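Local atomic coordinates of lipase (PDB entry 2ORY), a protein that hydrolyses the ester bonds of triacylglycerols as a cold-adapted lipase with an alpha/beta-hydrolase fold. Residues 264-267 with 268-272; 128-131 with 132-136; 316-320 with 321-325; 10-13 with 14-17; 186-189 with 190-193. All coordinates share one frame; numbering follows the deposited sequence.

Contact 1 (264-267 with 268-272)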
loop_
_atom_site.group_PDB
_atom_site.type_symbol
_atom_site.label_atom_id
_atom_site.label_comp_id
_atom_site.label_asym_id
_atom_site.label_seq_id
_atom_site.Cartn_x
_atom_site.Cartn_y
_atom_site.Cartn_z
ATOM N N LEU A 264 -3.522 23.225 10.721
ATOM C CA LEU A 264 -3.892 24.581 10.342
ATOM C C LEU A 264 -5.374 24.542 9.987
ATOM O O LEU A 264 -5.938 23.472 9.750
ATOM C CB LEU A 264 -3.079 25.060 9.123
ATOM C CG LEU A 264 -1.573 25.177 9.374
ATOM C CD1 LEU A 264 -0.813 25.428 8.051
ATOM C CD2 LEU A 264 -1.315 26.290 10.407
ATOM N N LEU A 265 -6.001 25.706 9.952
ATOM C CA LEU A 265 -7.423 25.798 9.637
ATOM C C LEU A 265 -7.803 25.190 8.282
ATOM O O LEU A 265 -8.883 24.611 8.146
ATOM C CB LEU A 265 -7.856 27.276 9.672
ATOM C CG LEU A 265 -7.814 27.935 11.054
ATOM C CD1 LEU A 265 -8.021 29.456 10.958
ATOM C CD2 LEU A 265 -8.891 27.284 11.917
ATOM N N TYR A 266 -6.928 25.335 7.282
ATOM C CA TYR A 266 -7.219 24.804 5.949
ATOM C C TYR A 266 -7.400 23.301 6.081
ATOM O O TYR A 266 -8.319 22.743 5.507
ATOM C CB TYR A 266 -6.088 25.107 4.954
ATOM C CG TYR A 266 -6.453 24.829 3.494
ATOM C CD1 TYR A 266 -7.168 25.769 2.742
ATOM C CD2 TYR A 266 -6.090 23.625 2.861
ATOM C CE1 TYR A 266 -7.516 25.531 1.412
ATOM C CE2 TYR A 266 -6.435 23.371 1.512
ATOM C CZ TYR A 266 -7.152 24.335 0.800
ATOM O OH TYR A 266 -7.530 24.139 -0.514
ATOM N N GLN A 267 -6.530 22.651 6.851
ATOM C CA GLN A 267 -6.649 21.212 7.054
ATOM C C GLN A 267 -7.883 20.852 7.899
ATOM O O GLN A 267 -8.508 19.809 7.688
ATOM C CB GLN A 267 -5.386 20.673 7.713
ATOM C CG GLN A 267 -4.320 20.223 6.728
ATOM C CD GLN A 267 -3.854 21.326 5.786
ATOM O OE1 GLN A 267 -3.851 21.151 4.562
ATOM N NE2 GLN A 267 -3.437 22.450 6.347
ATOM N N ARG A 268 -8.235 21.709 8.857
ATOM C CA ARG A 268 -9.417 21.452 9.689
ATOM C C ARG A 268 -10.646 21.458 8.796
ATOM O O ARG A 268 -11.545 20.648 8.992
ATOM C CB ARG A 268 -9.579 22.514 10.777
ATOM C CG ARG A 268 -8.688 22.323 11.981
ATOM C CD ARG A 268 -8.838 23.504 12.930
ATOM N NE ARG A 268 -7.980 23.363 14.099
ATOM C CZ ARG A 268 -8.230 22.536 15.109
ATOM N NH1 ARG A 268 -9.325 21.781 15.097
ATOM N NH2 ARG A 268 -7.377 22.452 16.123
ATOM N N ALA A 269 -10.684 22.379 7.827
ATOM C CA ALA A 269 -11.802 22.459 6.876
ATOM C C ALA A 269 -11.835 21.196 6.000
ATOM O O ALA A 269 -12.909 20.657 5.718
ATOM C CB ALA A 269 -11.665 23.713 5.987
ATOM N N LEU A 270 -10.663 20.725 5.563
ATOM C CA LEU A 270 -10.615 19.509 4.734
ATOM C C LEU A 270 -11.101 18.301 5.537
ATOM O O LEU A 270 -11.866 17.487 5.029
ATOM C CB LEU A 270 -9.194 19.255 4.206
ATOM C CG LEU A 270 -8.812 20.001 2.923
ATOM C CD1 LEU A 270 -7.321 19.945 2.666
ATOM C CD2 LEU A 270 -9.558 19.370 1.788
ATOM N N ILE A 271 -10.668 18.196 6.792
ATOM C CA ILE A 271 -11.101 17.096 7.646
ATOM C C ILE A 271 -12.627 17.086 7.756
ATOM O O ILE A 271 -13.258 16.043 7.574
ATOM C CB ILE A 271 -10.519 17.216 9.068
ATOM C CG1 ILE A 271 -9.002 17.105 9.029
ATOM C CG2 ILE A 271 -11.099 16.131 9.955
ATOM C CD1 ILE A 271 -8.541 15.747 8.645
ATOM N N ARG A 272 -13.219 18.235 8.070
ATOM C CA ARG A 272 -14.682 18.323 8.180
ATOM C C ARG A 272 -15.347 17.971 6.861
ATOM O O ARG A 272 -16.376 17.306 6.848
ATOM C CB ARG A 272 -15.144 19.721 8.621
ATOM C CG ARG A 272 -14.777 20.074 10.060
ATOM C CD ARG A 272 -15.611 21.238 10.570
ATOM N NE ARG A 272 -15.512 22.424 9.715
ATOM C CZ ARG A 272 -14.452 23.227 9.668
ATOM N NH1 ARG A 272 -13.394 22.975 10.425
ATOM N NH2 ARG A 272 -14.452 24.294 8.884
HETATM O O HOH W 1 -11.179 25.271 9.726
#

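Contact 2 (128-131 with 132-136)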
loop_
_atom_site.group_PDB
_atom_site.type_symbol
_atom_site.label_atom_id
_atom_site.label_comp_id
_atom_site.label_asym_id
_atom_site.label_seq_id
_atom_site.Cartn_x
_atom_site.Cartn_y
_atom_site.Cartn_z
ATOM N N SER A 128 -12.464 5.343 -5.784
ATOM C CA SER A 128 -11.050 5.655 -5.665
ATOM C C SER A 128 -10.209 4.374 -5.745
ATOM O O SER A 128 -9.319 4.249 -6.594
ATOM C CB SER A 128 -10.807 6.362 -4.328
ATOM O OG SER A 128 -9.503 6.872 -4.257
ATOM N N THR A 129 -10.480 3.413 -4.867
ATOM C CA THR A 129 -9.708 2.169 -4.905
ATOM C C THR A 129 -10.120 1.343 -6.130
ATOM O O THR A 129 -9.286 0.670 -6.746
ATOM C CB THR A 129 -9.888 1.317 -3.604
ATOM O OG1 THR A 129 -11.176 0.703 -3.601
ATOM C CG2 THR A 129 -9.747 2.191 -2.356
ATOM N N SER A 130 -11.399 1.417 -6.502
ATOM C CA SER A 130 -11.874 0.683 -7.679
ATOM C C SER A 130 -11.047 1.068 -8.920
ATOM O O SER A 130 -10.581 0.195 -9.665
ATOM C CB SER A 130 -13.367 0.962 -7.913
ATOM O OG SER A 130 -13.852 0.259 -9.047
ATOM N N TYR A 131 -10.847 2.366 -9.141
ATOM C CA TYR A 131 -10.046 2.785 -10.289
ATOM C C TYR A 131 -8.584 2.406 -10.086
ATOM O O TYR A 131 -7.886 2.087 -11.047
ATOM C CB TYR A 131 -10.163 4.304 -10.561
ATOM C CG TYR A 131 -11.476 4.692 -11.219
ATOM C CD1 TYR A 131 -12.553 5.141 -10.456
ATOM C CD2 TYR A 131 -11.681 4.492 -12.584
ATOM C CE1 TYR A 131 -13.808 5.370 -11.028
ATOM C CE2 TYR A 131 -12.935 4.712 -13.170
ATOM C CZ TYR A 131 -13.995 5.147 -12.379
ATOM O OH TYR A 131 -15.250 5.326 -12.918
ATOM N N GLY A 132 -8.120 2.441 -8.840
ATOM C CA GLY A 132 -6.742 2.080 -8.567
ATOM C C GLY A 132 -6.476 0.614 -8.910
ATOM O O GLY A 132 -5.448 0.279 -9.531
ATOM N N LEU A 133 -7.392 -0.262 -8.496
ATOM C CA LEU A 133 -7.277 -1.698 -8.775
ATOM C C LEU A 133 -7.347 -1.979 -10.282
ATOM O O LEU A 133 -6.567 -2.783 -10.785
ATOM C CB LEU A 133 -8.398 -2.486 -8.077
ATOM C CG LEU A 133 -8.498 -3.984 -8.433
ATOM C CD1 LEU A 133 -7.204 -4.702 -8.058
ATOM C CD2 LEU A 133 -9.686 -4.608 -7.708
ATOM N N LYS A 134 -8.279 -1.318 -10.989
ATOM C CA LYS A 134 -8.436 -1.513 -12.445
ATOM C C LYS A 134 -7.170 -1.107 -13.187
ATOM O O LYS A 134 -6.796 -1.757 -14.160
ATOM C CB LYS A 134 -9.644 -0.733 -13.009
ATOM C CG LYS A 134 -11.007 -1.165 -12.419
ATOM C CD LYS A 134 -11.271 -2.684 -12.540
ATOM C CE LYS A 134 -11.600 -3.378 -11.193
ATOM N NZ LYS A 134 -12.839 -2.873 -10.503
ATOM N N THR A 135 -6.512 -0.038 -12.740
ATOM C CA THR A 135 -5.274 0.368 -13.389
ATOM C C THR A 135 -4.202 -0.706 -13.159
ATOM O O THR A 135 -3.401 -0.975 -14.048
ATOM C CB THR A 135 -4.767 1.719 -12.858
ATOM O OG1 THR A 135 -4.346 1.574 -11.494
ATOM C CG2 THR A 135 -5.870 2.742 -12.918
ATOM N N LEU A 136 -4.177 -1.322 -11.970
ATOM C CA LEU A 136 -3.199 -2.393 -11.705
ATOM C C LEU A 136 -3.511 -3.672 -12.505
ATOM O O LEU A 136 -2.605 -4.413 -12.864
ATOM C CB LEU A 136 -3.149 -2.751 -10.207
ATOM C CG LEU A 136 -2.685 -1.657 -9.221
ATOM C CD1 LEU A 136 -2.672 -2.200 -7.812
ATOM C CD2 LEU A 136 -1.306 -1.157 -9.602
#

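Contact 3 (316-320 with 321-325)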
loop_
_atom_site.group_PDB
_atom_site.type_symbol
_atom_site.label_atom_id
_atom_site.label_comp_id
_atom_site.label_asym_id
_atom_site.label_seq_id
_atom_site.Cartn_x
_atom_site.Cartn_y
_atom_site.Cartn_z
ATOM N N TYR A 316 7.271 3.796 10.094
ATOM C CA TYR A 316 7.334 2.351 9.951
ATOM C C TYR A 316 8.724 1.739 10.081
ATOM O O TYR A 316 8.930 0.860 10.920
ATOM C CB TYR A 316 6.638 1.930 8.646
ATOM C CG TYR A 316 5.158 2.282 8.694
ATOM C CD1 TYR A 316 4.726 3.593 8.491
ATOM C CD2 TYR A 316 4.211 1.344 9.100
ATOM C CE1 TYR A 316 3.379 3.969 8.706
ATOM C CE2 TYR A 316 2.864 1.707 9.318
ATOM C CZ TYR A 316 2.458 3.023 9.122
ATOM O OH TYR A 316 1.148 3.387 9.364
ATOM N N PRO A 317 9.698 2.181 9.269
ATOM C CA PRO A 317 11.036 1.592 9.403
ATOM C C PRO A 317 11.634 1.873 10.776
ATOM O O PRO A 317 12.486 1.130 11.262
ATOM C CB PRO A 317 11.829 2.256 8.281
ATOM C CG PRO A 317 11.107 3.545 8.051
ATOM C CD PRO A 317 9.659 3.173 8.184
ATOM N N GLU A 318 11.171 2.939 11.417
ATOM C CA GLU A 318 11.688 3.285 12.729
ATOM C C GLU A 318 11.116 2.407 13.835
ATOM O O GLU A 318 11.857 1.857 14.647
ATOM C CB GLU A 318 11.416 4.759 13.017
ATOM C CG GLU A 318 11.765 5.184 14.418
ATOM C CD GLU A 318 12.109 6.658 14.509
ATOM O OE1 GLU A 318 13.291 6.997 14.280
ATOM O OE2 GLU A 318 11.203 7.474 14.796
ATOM N N LEU A 319 9.801 2.259 13.857
ATOM C CA LEU A 319 9.144 1.447 14.873
ATOM C C LEU A 319 9.373 -0.055 14.674
ATOM O O LEU A 319 9.054 -0.867 15.543
ATOM C CB LEU A 319 7.638 1.739 14.865
ATOM C CG LEU A 319 7.219 3.182 15.189
ATOM C CD1 LEU A 319 5.723 3.331 14.993
ATOM C CD2 LEU A 319 7.612 3.531 16.636
ATOM N N MET A 320 9.925 -0.419 13.526
ATOM C CA MET A 320 10.157 -1.821 13.211
ATOM C C MET A 320 11.638 -2.159 13.162
ATOM O O MET A 320 12.029 -3.184 12.601
ATOM C CB MET A 320 9.488 -2.178 11.872
ATOM C CG MET A 320 7.962 -2.297 11.932
ATOM S SD MET A 320 7.157 -2.829 10.366
ATOM C CE MET A 320 6.419 -1.313 9.905
ATOM N N GLY A 321 12.453 -1.295 13.758
ATOM C CA GLY A 321 13.890 -1.506 13.787
ATOM C C GLY A 321 14.541 -1.698 12.431
ATOM O O GLY A 321 15.426 -2.540 12.272
ATOM N N MET A 322 14.137 -0.901 11.455
ATOM C CA MET A 322 14.680 -1.045 10.115
ATOM C C MET A 322 15.412 0.204 9.618
ATOM O O MET A 322 15.824 0.274 8.452
ATOM C CB MET A 322 13.543 -1.406 9.154
ATOM C CG MET A 322 12.967 -2.802 9.346
ATOM S SD MET A 322 14.062 -4.063 8.699
ATOM C CE MET A 322 13.545 -4.116 7.002
ATOM N N MET A 323 15.583 1.176 10.510
ATOM C CA MET A 323 16.257 2.422 10.164
ATOM C C MET A 323 17.599 2.205 9.478
ATOM O O MET A 323 17.906 2.857 8.486
ATOM C CB MET A 323 16.440 3.289 11.415
ATOM C CG MET A 323 15.149 3.929 11.917
ATOM S SD MET A 323 14.374 4.922 10.616
ATOM C CE MET A 323 14.985 6.555 10.998
ATOM N N ASP A 324 18.395 1.274 9.979
ATOM C CA ASP A 324 19.695 1.034 9.373
ATOM C C ASP A 324 19.598 0.074 8.212
ATOM O O ASP A 324 20.593 -0.190 7.542
ATOM C CB ASP A 324 20.654 0.480 10.422
ATOM C CG ASP A 324 20.900 1.457 11.551
ATOM O OD1 ASP A 324 21.245 1.001 12.662
ATOM O OD2 ASP A 324 20.757 2.683 11.329
ATOM N N ASP A 325 18.392 -0.430 7.968
ATOM C CA ASP A 325 18.159 -1.396 6.901
ATOM C C ASP A 325 17.518 -0.864 5.617
ATOM O O ASP A 325 17.725 -1.445 4.540
ATOM C CB ASP A 325 17.324 -2.549 7.445
ATOM C CG ASP A 325 18.066 -3.352 8.488
ATOM O OD1 ASP A 325 19.055 -4.021 8.111
ATOM O OD2 ASP A 325 17.675 -3.303 9.679
#

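Contact 4 (10-13 with 14-17)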
loop_
_atom_site.group_PDB
_atom_site.type_symbol
_atom_site.label_atom_id
_atom_site.label_comp_id
_atom_site.label_asym_id
_atom_site.label_seq_id
_atom_site.Cartn_x
_atom_site.Cartn_y
_atom_site.Cartn_z
ATOM N N LEU A 10 8.268 -4.950 4.371
ATOM C CA LEU A 10 8.402 -3.501 4.547
ATOM C C LEU A 10 9.489 -3.047 3.583
ATOM O O LEU A 10 9.388 -1.993 2.962
ATOM C CB LEU A 10 8.837 -3.154 5.974
ATOM C CG LEU A 10 9.007 -1.647 6.215
ATOM C CD1 LEU A 10 7.618 -0.996 6.150
ATOM C CD2 LEU A 10 9.664 -1.373 7.562
ATOM N N ALA A 11 10.534 -3.867 3.475
ATOM C CA ALA A 11 11.651 -3.591 2.582
ATOM C C ALA A 11 11.205 -3.559 1.123
ATOM O O ALA A 11 11.653 -2.721 0.345
ATOM C CB ALA A 11 12.751 -4.651 2.778
ATOM N N PHE A 12 10.337 -4.486 0.742
ATOM C CA PHE A 12 9.851 -4.525 -0.631
ATOM C C PHE A 12 8.890 -3.376 -0.883
ATOM O O PHE A 12 8.867 -2.806 -1.970
ATOM C CB PHE A 12 9.133 -5.842 -0.915
ATOM C CG PHE A 12 10.058 -7.008 -1.101
ATOM C CD1 PHE A 12 10.000 -8.107 -0.241
ATOM C CD2 PHE A 12 10.964 -7.022 -2.159
ATOM C CE1 PHE A 12 10.827 -9.204 -0.437
ATOM C CE2 PHE A 12 11.796 -8.111 -2.361
ATOM C CZ PHE A 12 11.728 -9.209 -1.500
ATOM N N SER A 13 8.096 -3.041 0.128
ATOM C CA SER A 13 7.144 -1.956 -0.009
ATOM C C SER A 13 7.890 -0.649 -0.213
ATOM O O SER A 13 7.471 0.187 -1.016
ATOM C CB SER A 13 6.252 -1.848 1.228
ATOM O OG SER A 13 5.277 -2.878 1.249
ATOM N N TYR A 14 9.001 -0.476 0.499
ATOM C CA TYR A 14 9.777 0.762 0.379
ATOM C C TYR A 14 10.659 0.844 -0.855
ATOM O O TYR A 14 10.892 1.937 -1.384
ATOM C CB TYR A 14 10.596 1.024 1.647
ATOM C CG TYR A 14 9.782 1.771 2.695
ATOM C CD1 TYR A 14 8.575 1.244 3.166
ATOM C CD2 TYR A 14 10.188 3.018 3.181
ATOM C CE1 TYR A 14 7.787 1.934 4.088
ATOM C CE2 TYR A 14 9.406 3.728 4.119
ATOM C CZ TYR A 14 8.201 3.175 4.565
ATOM O OH TYR A 14 7.399 3.844 5.473
ATOM N N MET A 15 11.123 -0.304 -1.331
ATOM C CA MET A 15 11.942 -0.343 -2.538
ATOM C C MET A 15 11.065 0.098 -3.716
ATOM O O MET A 15 11.571 0.552 -4.738
ATOM C CB MET A 15 12.460 -1.766 -2.778
ATOM C CG MET A 15 13.490 -1.877 -3.908
ATOM S SD MET A 15 14.133 -3.565 -4.096
ATOM C CE MET A 15 12.857 -4.311 -5.045
ATOM N N SER A 16 9.749 -0.049 -3.554
ATOM C CA SER A 16 8.775 0.341 -4.568
ATOM C C SER A 16 8.838 1.830 -4.863
ATOM O O SER A 16 8.502 2.274 -5.962
ATOM C CB SER A 16 7.364 0.031 -4.082
ATOM O OG SER A 16 7.261 -1.314 -3.689
ATOM N N TYR A 17 9.257 2.595 -3.868
ATOM C CA TYR A 17 9.323 4.038 -3.985
ATOM C C TYR A 17 10.498 4.646 -4.764
ATOM O O TYR A 17 10.557 5.865 -4.937
ATOM C CB TYR A 17 9.242 4.658 -2.582
ATOM C CG TYR A 17 7.841 4.596 -1.995
ATOM C CD1 TYR A 17 7.605 4.014 -0.750
ATOM C CD2 TYR A 17 6.747 5.107 -2.701
ATOM C CE1 TYR A 17 6.318 3.938 -0.219
ATOM C CE2 TYR A 17 5.454 5.039 -2.178
ATOM C CZ TYR A 17 5.250 4.453 -0.939
ATOM O OH TYR A 17 3.978 4.396 -0.421
#

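Contact 5 (186-189 with 190-193)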
loop_
_atom_site.group_PDB
_atom_site.type_symbol
_atom_site.label_atom_id
_atom_site.label_comp_id
_atom_site.label_asym_id
_atom_site.label_seq_id
_atom_site.Cartn_x
_atom_site.Cartn_y
_atom_site.Cartn_z
ATOM N N TRP A 186 -8.863 -9.897 -4.657
ATOM C CA TRP A 186 -9.339 -10.157 -6.005
ATOM C C TRP A 186 -8.761 -11.472 -6.521
ATOM O O TRP A 186 -9.474 -12.261 -7.136
ATOM C CB TRP A 186 -8.960 -9.013 -6.940
ATOM C CG TRP A 186 -8.949 -9.395 -8.389
ATOM C CD1 TRP A 186 -10.007 -9.813 -9.136
ATOM C CD2 TRP A 186 -7.822 -9.364 -9.268
ATOM N NE1 TRP A 186 -9.614 -10.041 -10.429
ATOM C CE2 TRP A 186 -8.276 -9.775 -10.540
ATOM C CE3 TRP A 186 -6.468 -9.017 -9.107
ATOM C CZ2 TRP A 186 -7.429 -9.852 -11.647
ATOM C CZ3 TRP A 186 -5.632 -9.089 -10.208
ATOM C CH2 TRP A 186 -6.117 -9.503 -11.468
ATOM N N LEU A 187 -7.472 -11.700 -6.264
ATOM C CA LEU A 187 -6.803 -12.930 -6.686
ATOM C C LEU A 187 -7.453 -14.118 -5.985
ATOM O O LEU A 187 -7.681 -15.157 -6.594
ATOM C CB LEU A 187 -5.305 -12.863 -6.353
ATOM C CG LEU A 187 -4.504 -11.848 -7.170
ATOM C CD1 LEU A 187 -3.022 -11.816 -6.763
ATOM C CD2 LEU A 187 -4.624 -12.246 -8.615
ATOM N N LYS A 188 -7.741 -13.949 -4.697
ATOM C CA LYS A 188 -8.412 -14.959 -3.888
ATOM C C LYS A 188 -9.782 -15.297 -4.508
ATOM O O LYS A 188 -10.108 -16.471 -4.744
ATOM C CB LYS A 188 -8.655 -14.415 -2.481
ATOM C CG LYS A 188 -7.679 -14.870 -1.422
ATOM C CD LYS A 188 -8.039 -16.254 -0.919
ATOM C CE LYS A 188 -7.321 -16.557 0.382
ATOM N NZ LYS A 188 -7.724 -17.880 0.927
ATOM N N ASP A 189 -10.579 -14.260 -4.762
ATOM C CA ASP A 189 -11.912 -14.439 -5.312
ATOM C C ASP A 189 -12.012 -15.087 -6.682
ATOM O O ASP A 189 -13.057 -15.642 -7.005
ATOM C CB ASP A 189 -12.669 -13.117 -5.347
ATOM C CG ASP A 189 -13.193 -12.699 -3.984
ATOM O OD1 ASP A 189 -13.535 -13.580 -3.160
ATOM O OD2 ASP A 189 -13.282 -11.473 -3.746
ATOM N N ILE A 190 -10.961 -15.024 -7.493
ATOM C CA ILE A 190 -11.030 -15.635 -8.819
ATOM C C ILE A 190 -10.274 -16.967 -8.905
ATOM O O ILE A 190 -10.111 -17.536 -9.989
ATOM C CB ILE A 190 -10.488 -14.692 -9.897
ATOM C CG1 ILE A 190 -8.986 -14.502 -9.716
ATOM C CG2 ILE A 190 -11.208 -13.349 -9.809
ATOM C CD1 ILE A 190 -8.349 -13.635 -10.797
ATOM N N GLN A 191 -9.795 -17.448 -7.762
ATOM C CA GLN A 191 -9.091 -18.721 -7.720
ATOM C C GLN A 191 -10.067 -19.841 -8.059
ATOM O O GLN A 191 -11.207 -19.840 -7.595
ATOM C CB GLN A 191 -8.492 -18.969 -6.328
ATOM C CG GLN A 191 -7.173 -18.277 -6.120
ATOM C CD GLN A 191 -6.495 -18.651 -4.820
ATOM O OE1 GLN A 191 -6.918 -18.237 -3.746
ATOM N NE2 GLN A 191 -5.429 -19.436 -4.913
ATOM N N GLY A 192 -9.608 -20.796 -8.863
ATOM C CA GLY A 192 -10.453 -21.913 -9.238
ATOM C C GLY A 192 -11.220 -21.590 -10.494
ATOM O O GLY A 192 -11.939 -22.426 -11.034
ATOM N N VAL A 193 -11.067 -20.357 -10.957
ATOM C CA VAL A 193 -11.748 -19.914 -12.157
ATOM C C VAL A 193 -10.756 -19.340 -13.137
ATOM O O VAL A 193 -10.672 -19.786 -14.272
ATOM C CB VAL A 193 -12.774 -18.819 -11.861
ATOM C CG1 VAL A 193 -13.471 -18.393 -13.159
ATOM C CG2 VAL A 193 -13.774 -19.318 -10.838
#

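Contact 1 (264-267 with 268-272)
L264 and R268 open the first turn of helix 265-278: L264 sits at the N-cap, and its carbonyl O takes the amide of R268 at 3.0 Å from N to O. Three more backbone bonds of the same i to i+4 kind follow, from A269, L270 and I271 back to L265, Y266 and Q267, the last being the shortest, with I271 N 2.8 Å from Q267 O. The carbonyl of L265 does double duty. Besides the amide of A269 it accepts a hydrogen bond from a water at 2.9 Å from L265 O, and that water in turn accepts from NH1 of R272 at 3.3 Å, lying at the edge of the guanidinium and in its plane. One face of the same guanidinium rests on CA of A269, so the R272 side chain folds back along the helix.

Among the apolar contacts, Y266 and L270 meet most closely, with CE2 of the ring 3.7 Å from CD1 of the leucine. The ring swings to this side because CG of Y266 stands anti to the backbone N (chi1 -168°). On another side of the helix, CD2 of L265 meets the aliphatic part of R268 at CD, 3.9 Å away. R268 runs extended from CG to NE beyond that point.

Q267 is buried, its chain bent at chi2 (59°), and its OE1 lies in the plane of the Y266 ring, at the edge. That oxygen is hydrogen-bonded to OG of S98. Helix 97-102 thus receives this side of helix 265-278, with L270 on S98 and F102 and I271 also on F102, while I271 touches L250 in a loop.

Contact 2 (128-131 with 132-136)
S130 and K134 are brought together by their torsions: OG of S130 stands anti to its own backbone N (chi1 -180°), while the lysine chain, bent at chi2, chi3 and chi4, curls back over the preceding turn. The result places NZ of K134 3.6 Å from OG of S130. On the way CG of the lysine passes 3.1 Å from O of S130, the carbonyl that also accepts the amide of K134.

T135 has OG1 between its backbone N and carbonyl carbon (chi1 68°), and from there the hydroxyl donates to O of G132 at 2.6 Å. The amide of L136 reaches the same oxygen from the same face of its plane, so two donors grip G132 O.

Backbone bonds join the turns, the shortest from L133 N to T129 O at 2.7 Å, with the donor nearly along the C=O axis. At the start of the segment, OG of S128 is hydrogen-bonded to OD1 of D104, and both S130 and Y131 touch K111 of strand 110-112. A threonine hydroxyl returned to the carbonyl three residues earlier is a common intrahelical bond, here in helix 127-138 of the class 3 lipase domain.

Contact 3 (316-320 with 321-325)
A Schellman motif ends helix 304-319, and P317 and M322 make its defining bond: the amide of M322 reaches back to the carbonyl of P317, 2.6 Å from N to O, with the donor in the carbonyl plane. The companion bond, from G321 N to E318 O at 3.3 Å, is weak. G321 is the C-prime residue, and its positive phi (55°) turns the chain out of the helix, a backbone shape that favours glycine.

Beyond the glycine, the residues fall back on the last helical turn. CB of P317 meets CB of M322 at 4.1 Å, the usual apolar partner of such a cap. M323, next along, crosses E318: its CG lies 3.6 Å from the CA of E318, its SD rests near CB, and its methyl CE comes 3.7 Å from OE1. Bends at chi2 (-57°) and chi3 fold the methionine so that its sulfur and methyl lie across the glutamate. The other carboxylate oxygen, OE2, is hydrogen-bonded to the hydroxyl of Y310, about two turns earlier in the helix. M322 bends at the same two torsions, and its CG sits 3.4 Å from O of M320.

In the alpha/beta-hydrolase fold this helix probably carries the catalytic histidine, H312, and the segment 316-320 begins one turn after it. Y316 turns toward that region: its hydroxyl is hydrogen-bonded to OD2 of D236, the likely triad acid, and to the amide of N233, and its ring meets H173 edge-to-face. The ring also has CE of M320 at its edge, in plane. M320 hands its carbonyl O to NE2 of Q7.

Contact 4 (10-13 with 14-17)
L10 to Y14 and A11 to M15 are joined by ordinary helical bonds, Y14 N to L10 O at 2.9 Å and M15 N to A11 O at 3.0 Å, but one residue later the pattern weakens: the amide of S16 is shared between O of F12 and O of S13, both weak bonds. The side chain of S16 bonds to the first of these carbonyls as well. Its OG, anti to the carbonyl carbon (chi1 -54°), donates to O of F12 at 2.8 Å, in the carbonyl plane and on a lone pair. The hydroxyl of Y74 donates to the same oxygen, a buried carbonyl near the end of helix 5-15.

L10 and Y14 lie side by side, pointing the same way, with CD1 of the leucine 3.6 Å from CE1 of the ring. CD1 of Y14 also comes 3.3 Å from O of L10. On another flank the methyl CE of M15 stands at the edge of the F12 ring, near its plane, 4.4 Å from CD2.

Helix 5-15 packs against the central sheet of the alpha/beta-hydrolase fold, and the chain leaving it runs up to the probable nucleophile elbow, where Y17, whose hydroxyl is hydrogen-bonded to ND1 of H173, also touches S174, the likely nucleophile. Y14 meets H173 edge-to-face and bonds through OH to O of V313, while OG of S13 is hydrogen-bonded to T171 and to O of M9.

Contact 5 (186-189 with 190-193)
W186 and I190 cross obliquely at the end of helix 175-189. The indole has CG anti to its backbone nitrogen (chi1 159°), which carries the ring toward the residue one turn on. I190 holds CG1 between its N and carbonyl carbon (chi1 68°), and its CD1 then lies over one face of the indole, toward the rim, 3.8 Å from NE1. CG2 approaches the same ring at NE1, 3.7 Å away. L187 adds CD2 to that same face.

I190 is the first residue to leave helical angles, and its amide makes only weak bonds, to O of W186 and O of L187. The firmer link is from Q191 N to K188 O at 3.2 Å, where the donor sits well above the carbonyl plane. This helix follows the probable nucleophile elbow of the alpha/beta-hydrolase fold, and the contact is its far end.

Extended beyond CG, Q191 brings OE1 to 3.6 Å from CD of K188, whose chain is bent at chi2 (-81°). NE2 of the glutamine goes to O of S196 in the loop and O of I199 at the start of strand 199-206. The D189 carboxylate is held by both oxygens, OD1 by the hydroxyl of Y219 and OD2 by NE1 of W113.

In the fold
From the N terminus, contact 4 comes first, near the end of helix 5-15, then contact 2 within helix 127-138, contact 5 where helix 175-189 runs out, contact 1 at the start of helix 265-278 and contact 3 at the end of helix 304-319. Each is local and closes no long loop; they follow in series, with none nesting or crossing. Contacts 3 and 4 alone touch: P317 CD lies 3.6 Å from Y14 OH, packing helix 5-15 against the end of helix 304-319 beside the probable active site. Contacts 2 and 5 come within about 5 Å at nearest atoms, while contacts 1 and 5 lie on opposite sides of the chain's centre, with centres about 41 Å apart.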